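Local coordinates for Er-derived vesicles protein ERV41 (Saccharomyces cerevisiae, PDB 3ZLC) that travels in COPII-coated vesicles from the endoplasmic reticulum, is required for efficient delivery of certain secretory proteins to the Golgi, and facilitates retrograde transport back, at residues E113-H118 with E151-H156; D25-T30 with F61-T66. All blocks are in the same frame, centred on the assembly; numbering follows the deposited sequence. Where two conformers were deposited one is given.

Both contacts gather round the end of strand 19-28 in this lumenal domain: contact 1 joins the lead-ins to its two neighbours, and contact 2 packs its Tyr27 on a loop. The strand runs within a mixed six-stranded sheet between strands 117-126 and 156-163, antiparallel to both. Along the chain the contacts come in series, contact 2 closing before contact 1 opens, yet their centres are about 10 Å apart and on the same side of the chain's centre. They touch directly: Asn29 ND2 probably hydrogen-bonds to Asn115 O, and Cys117 N to Val28 O. The example illustrates how loops distant in sequence are gathered at one end of a β-sheet.

Contact 1: residues E113-H118 with E151-H156; sequences EFNGCH and ELKFNH
Lys153 lays the end of its aliphatic chain against the backbone of Glu113, with CE 4.1 Å from Glu113 CA. Bends at chi3 (-91°) and chi4 (-67°) curl the chain so that its ammonium group also gives a hydrogen bond to the carbonyl of Pro112, just before the segment. The same nitrogen shares a water with Asn115 across the contact and with Glu151 O of its own segment: Lys153 NZ and Asn115 ND2 each donate to it over 3.1 Å, while the water donates to Glu151 O at 2.6 Å. One solvent molecule thereby joins two side chains and a backbone carbonyl across segments that share no direct hydrogen bond. The setting is the entry to two parallel strands, 117-126 and 156-163, which flank strand 19-28 in a mixed sheet. Asn29, just past that central strand, bonds to Glu113 O through ND2 and to Asn155 ND2 through OD1, and the disulfide Cys32-Cys117 ties the region further. Glu151 folds back at chi2 and brings OE1 to 3.6 Å from Asn115 ND2, too long for a hydrogen bond, with the carboxylate and amide planes 50° apart.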
loop_
_atom_site.group_PDB
_atom_site.type_symbol
_atom_site.label_atom_id
_atom_site.label_comp_id
_atom_site.label_asym_id
_atom_site.label_seq_id
_atom_site.Cartn_x
_atom_site.Cartn_y
_atom_site.Cartn_z
ATOM N N GLU A 113 -1.011 8.228 20.279
ATOM C CA GLU A 113 0.069 7.447 19.670
ATOM C C GLU A 113 -0.470 6.221 18.937
ATOM O O GLU A 113 0.188 5.689 18.042
ATOM C CB GLU A 113 1.079 6.986 20.730
ATOM C CG GLU A 113 2.212 7.966 21.020
ATOM C CD GLU A 113 3.163 7.458 22.095
ATOM O OE1 GLU A 113 3.192 6.231 22.331
ATOM O OE2 GLU A 113 3.876 8.283 22.709
ATOM N N PHE A 114 -1.666 5.778 19.318
ATOM C CA PHE A 114 -2.215 4.531 18.795
ATOM C C PHE A 114 -3.414 4.696 17.865
ATOM O O PHE A 114 -3.967 3.684 17.406
ATOM C CB PHE A 114 -2.563 3.580 19.947
ATOM C CG PHE A 114 -1.422 3.351 20.895
ATOM C CD1 PHE A 114 -0.267 2.717 20.458
ATOM C CD2 PHE A 114 -1.492 3.783 22.216
ATOM C CE1 PHE A 114 0.796 2.511 21.319
ATOM C CE2 PHE A 114 -0.434 3.572 23.089
ATOM C CZ PHE A 114 0.714 2.937 22.640
ATOM N N ASN A 115 -3.815 5.948 17.603
ATOM C CA ASN A 115 -4.784 6.246 16.545
ATOM C C ASN A 115 -4.486 5.364 15.354
ATOM O O ASN A 115 -3.335 5.314 14.911
ATOM C CB ASN A 115 -4.668 7.708 16.093
ATOM C CG ASN A 115 -5.116 8.691 17.157
ATOM O OD1 ASN A 115 -5.823 8.326 18.093
ATOM N ND2 ASN A 115 -4.715 9.953 17.010
ATOM N N GLY A 116 -5.483 4.645 14.839
ATOM C CA GLY A 116 -5.211 3.766 13.708
ATOM C C GLY A 116 -6.406 3.424 12.839
ATOM O O GLY A 116 -7.546 3.482 13.290
ATOM N N CYS A 117 -6.131 3.078 11.583
ATOM C CA CYS A 117 -7.152 2.615 10.655
ATOM C C CYS A 117 -6.622 1.415 9.878
ATOM O O CYS A 117 -5.505 1.449 9.341
ATOM C CB CYS A 117 -7.527 3.706 9.660
ATOM S SG CYS A 117 -8.961 3.275 8.620
ATOM N N HIS A 118 -7.427 0.358 9.848
ATOM C CA HIS A 118 -7.143 -0.828 9.052
ATOM C C HIS A 118 -7.858 -0.657 7.714
ATOM O O HIS A 118 -9.096 -0.691 7.655
ATOM C CB HIS A 118 -7.678 -2.063 9.777
ATOM C CG HIS A 118 -7.389 -3.355 9.078
ATOM N ND1 HIS A 118 -8.027 -4.537 9.404
ATOM C CD2 HIS A 118 -6.511 -3.662 8.089
ATOM C CE1 HIS A 118 -7.573 -5.508 8.630
ATOM N NE2 HIS A 118 -6.653 -5.013 7.827
ATOM N N GLU A 151 -3.562 15.106 14.819
ATOM C CA GLU A 151 -4.272 13.852 14.595
ATOM C C GLU A 151 -3.683 13.012 13.489
ATOM O O GLU A 151 -3.949 11.808 13.425
ATOM C CB GLU A 151 -5.734 14.137 14.246
ATOM C CG GLU A 151 -6.444 14.921 15.314
ATOM C CD GLU A 151 -6.093 14.404 16.689
ATOM O OE1 GLU A 151 -6.238 13.181 16.914
ATOM O OE2 GLU A 151 -5.657 15.214 17.539
ATOM N N LEU A 152 -2.906 13.652 12.615
ATOM C CA LEU A 152 -2.396 13.017 11.400
ATOM C C LEU A 152 -1.040 12.378 11.623
ATOM O O LEU A 152 -0.091 13.049 12.023
ATOM C CB LEU A 152 -2.236 14.039 10.280
ATOM C CG LEU A 152 -3.465 14.663 9.649
ATOM C CD1 LEU A 152 -3.054 15.296 8.335
ATOM C CD2 LEU A 152 -4.509 13.594 9.430
ATOM N N LYS A 153 -0.941 11.082 11.350
ATOM C CA LYS A 153 0.334 10.395 11.438
ATOM C C LYS A 153 0.354 9.340 10.356
ATOM O O LYS A 153 -0.510 8.458 10.337
ATOM C CB LYS A 153 0.506 9.739 12.808
ATOM C CG LYS A 153 0.606 10.710 13.975
ATOM C CD LYS A 153 1.238 10.048 15.190
ATOM C CE LYS A 153 0.196 9.435 16.097
ATOM N NZ LYS A 153 -0.658 10.478 16.728
ATOM N N PHE A 154 1.324 9.424 9.449
ATOM C CA PHE A 154 1.350 8.494 8.320
ATOM C C PHE A 154 2.318 7.321 8.468
ATOM O O PHE A 154 2.654 6.652 7.485
ATOM C CB PHE A 154 1.534 9.253 6.996
ATOM C CG PHE A 154 0.337 10.104 6.636
ATOM C CD1 PHE A 154 -0.850 9.509 6.225
ATOM C CD2 PHE A 154 0.391 11.492 6.736
ATOM C CE1 PHE A 154 -1.972 10.291 5.905
ATOM C CE2 PHE A 154 -0.719 12.281 6.418
ATOM C CZ PHE A 154 -1.902 11.680 6.003
ATOM N N ASN A 155 2.737 7.049 9.702
ATOM C CA ASN A 155 3.325 5.748 10.015
ATOM C C ASN A 155 2.369 4.685 9.486
ATOM O O ASN A 155 1.153 4.842 9.550
ATOM C CB ASN A 155 3.502 5.580 11.531
ATOM C CG ASN A 155 4.287 6.714 12.151
ATOM O OD1 ASN A 155 5.350 7.083 11.658
ATOM N ND2 ASN A 155 3.757 7.287 13.225
ATOM N N HIS A 156 2.898 3.605 8.925
ATOM C CA HIS A 156 1.990 2.630 8.343
ATOM C C HIS A 156 2.615 1.253 8.286
ATOM O O HIS A 156 3.842 1.109 8.361
ATOM C CB HIS A 156 1.542 3.075 6.941
ATOM C CG HIS A 156 2.670 3.227 5.968
ATOM N ND1 HIS A 156 3.454 4.357 5.918
ATOM C CD2 HIS A 156 3.149 2.393 5.007
ATOM C CE1 HIS A 156 4.370 4.219 4.970
ATOM N NE2 HIS A 156 4.204 3.039 4.402
HETATM O O HOH W 1 -2.766 9.836 14.547
#

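Contact 2: residues D25-T30 with F61-T66; sequences DIYVNT and FIPYDT
Tyr27 reaches out to Phe61 and Pro63 from the end of strand 19-28, its CB directed toward the 61-66 loop; with CG beside the backbone N (chi1 -60°), the ring is carried on toward the loop and turns its CD2-CE2 edge to Phe61. That edge lies over one face of the phenyl ring, displaced toward its rim. CD2 also comes within 3.5 Å of Phe61 O, which sits near the plane of the tyrosine ring; that carbonyl oxygen is buried here without a hydrogen-bond partner. The next atom, CE2, lies 3.5 Å from Phe61 CE1 and, in a direction roughly at right angles, 3.7 Å from Pro63 CG. Strand 19-28 is an inner strand of a six-stranded mixed sheet, and the loop after strand 53-57 lies against part of the Tyr27 ring, which also meets His118 of strand 117-126 edge-to-face; Val157 on the other neighbouring strand touches both Tyr27 and Pro63. Beyond CE2, CZ is 3.9 Å from Phe61 CE1, and OH ends 3.7 Å from Phe61 CZ. The two rings meet obliquely, with centroids 5.0 Å apart and planes at 38°. Exchanging Tyr27 for an alanine would probably open a gap beside Phe61 and Pro63, leaving the phenyl ring freer to turn and His118 without its edge-to-face partner.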
loop_
_atom_site.group_PDB
_atom_site.type_symbol
_atom_site.label_atom_id
_atom_site.label_comp_id
_atom_site.label_asym_id
_atom_site.label_seq_id
_atom_site.Cartn_x
_atom_site.Cartn_y
_atom_site.Cartn_z
ATOM N N ASP A 25 -3.880 -4.240 2.121
ATOM C CA ASP A 25 -4.234 -4.460 3.506
ATOM C C ASP A 25 -3.160 -3.691 4.237
ATOM O O ASP A 25 -1.989 -4.070 4.213
ATOM C CB ASP A 25 -4.195 -5.949 3.862
ATOM C CG ASP A 25 -4.711 -6.207 5.276
ATOM O OD1 ASP A 25 -4.204 -5.560 6.224
ATOM O OD2 ASP A 25 -5.644 -7.008 5.432
ATOM N N ILE A 26 -3.540 -2.550 4.808
ATOM C CA ILE A 26 -2.584 -1.606 5.395
ATOM C C ILE A 26 -3.106 -1.107 6.752
ATOM O O ILE A 26 -4.321 -0.994 6.928
ATOM C CB ILE A 26 -2.376 -0.412 4.418
ATOM C CG1 ILE A 26 -1.807 -0.929 3.090
ATOM C CG2 ILE A 26 -1.448 0.658 4.995
ATOM C CD1 ILE A 26 -1.559 0.141 2.072
ATOM N N TYR A 27 -2.204 -0.818 7.697
ATOM C CA TYR A 27 -2.594 -0.150 8.939
ATOM C C TYR A 27 -2.028 1.253 8.794
ATOM O O TYR A 27 -0.874 1.408 8.410
ATOM C CB TYR A 27 -1.951 -0.802 10.172
ATOM C CG TYR A 27 -2.290 -2.266 10.415
ATOM C CD1 TYR A 27 -3.479 -2.826 9.951
ATOM C CD2 TYR A 27 -1.413 -3.082 11.111
ATOM C CE1 TYR A 27 -3.782 -4.175 10.193
ATOM C CE2 TYR A 27 -1.699 -4.419 11.355
ATOM C CZ TYR A 27 -2.882 -4.963 10.891
ATOM O OH TYR A 27 -3.168 -6.294 11.137
ATOM N N VAL A 28 -2.835 2.267 9.074
ATOM C CA VAL A 28 -2.363 3.660 9.070
ATOM C C VAL A 28 -2.518 4.208 10.487
ATOM O O VAL A 28 -3.537 3.955 11.131
ATOM C CB VAL A 28 -3.197 4.546 8.104
ATOM C CG1 VAL A 28 -2.682 5.987 8.111
ATOM C CG2 VAL A 28 -3.140 3.986 6.670
ATOM N N ASN A 29 -1.518 4.953 10.967
ATOM C CA ASN A 29 -1.502 5.497 12.341
ATOM C C ASN A 29 -2.390 6.739 12.478
ATOM O O ASN A 29 -2.065 7.676 13.213
ATOM C CB ASN A 29 -0.042 5.819 12.716
ATOM C CG ASN A 29 0.200 6.010 14.213
ATOM O OD1 ASN A 29 1.327 6.321 14.599
ATOM N ND2 ASN A 29 -0.831 5.814 15.058
ATOM N N THR A 30 -3.536 6.718 11.795
ATOM C CA THR A 30 -4.540 7.790 11.876
ATOM C C THR A 30 -5.938 7.161 11.893
ATOM O O THR A 30 -6.161 6.122 11.253
ATOM C CB THR A 30 -4.433 8.739 10.655
ATOM O OG1 THR A 30 -3.105 9.295 10.586
ATOM C CG2 THR A 30 -5.463 9.871 10.739
ATOM N N PHE A 61 -0.607 -0.736 15.469
ATOM C CA PHE A 61 0.481 -1.577 15.948
ATOM C C PHE A 61 1.295 -2.086 14.777
ATOM O O PHE A 61 0.827 -2.111 13.633
ATOM C CB PHE A 61 -0.036 -2.748 16.801
ATOM C CG PHE A 61 -0.636 -3.886 16.000
ATOM C CD1 PHE A 61 -1.936 -3.803 15.506
ATOM C CD2 PHE A 61 0.101 -5.050 15.757
ATOM C CE1 PHE A 61 -2.492 -4.862 14.779
ATOM C CE2 PHE A 61 -0.452 -6.119 15.034
ATOM C CZ PHE A 61 -1.744 -6.022 14.549
ATOM N N ILE A 62 2.530 -2.474 15.057
ATOM C CA ILE A 62 3.349 -3.062 14.011
ATOM C C ILE A 62 3.474 -4.542 14.322
ATOM O O ILE A 62 3.979 -4.910 15.387
ATOM C CB ILE A 62 4.728 -2.407 13.942
ATOM C CG1 ILE A 62 4.565 -0.903 13.655
ATOM C CG2 ILE A 62 5.569 -3.078 12.851
ATOM C CD1 ILE A 62 5.814 -0.078 13.926
ATOM N N PRO A 63 2.980 -5.399 13.410
ATOM C CA PRO A 63 2.972 -6.838 13.696
ATOM C C PRO A 63 4.374 -7.439 13.707
ATOM O O PRO A 63 5.312 -6.814 13.221
ATOM C CB PRO A 63 2.175 -7.431 12.524
ATOM C CG PRO A 63 1.433 -6.273 11.904
ATOM C CD PRO A 63 2.348 -5.094 12.112
ATOM N N TYR A 64 4.524 -8.631 14.281
ATOM C CA TYR A 64 5.786 -9.361 14.161
ATOM C C TYR A 64 5.999 -9.835 12.721
ATOM O O TYR A 64 5.111 -9.679 11.888
ATOM C CB TYR A 64 5.805 -10.526 15.140
ATOM C CG TYR A 64 5.920 -10.066 16.566
ATOM C CD1 TYR A 64 7.032 -9.343 16.985
ATOM C CD2 TYR A 64 4.919 -10.335 17.492
ATOM C CE1 TYR A 64 7.152 -8.908 18.292
ATOM C CE2 TYR A 64 5.032 -9.901 18.814
ATOM C CZ TYR A 64 6.154 -9.187 19.198
ATOM O OH TYR A 64 6.294 -8.735 20.490
ATOM N N ASP A 65 7.182 -10.393 12.433
ATOM C CA ASP A 65 7.544 -10.832 11.079
ATOM C C ASP A 65 7.277 -9.784 10.012
ATOM O O ASP A 65 6.821 -10.101 8.908
ATOM C CB ASP A 65 6.826 -12.136 10.738
ATOM C CG ASP A 65 6.939 -13.137 11.839
ATOM O OD1 ASP A 65 7.993 -13.146 12.503
ATOM O OD2 ASP A 65 5.970 -13.889 12.068
ATOM N N THR A 66 7.585 -8.541 10.363
ATOM C CA THR A 66 7.391 -7.381 9.489
ATOM C C THR A 66 8.694 -6.600 9.418
ATOM O O THR A 66 9.294 -6.279 10.456
ATOM C CB THR A 66 6.255 -6.479 10.036
ATOM O OG1 THR A 66 5.027 -7.198 9.955
ATOM C CG2 THR A 66 6.105 -5.155 9.218
#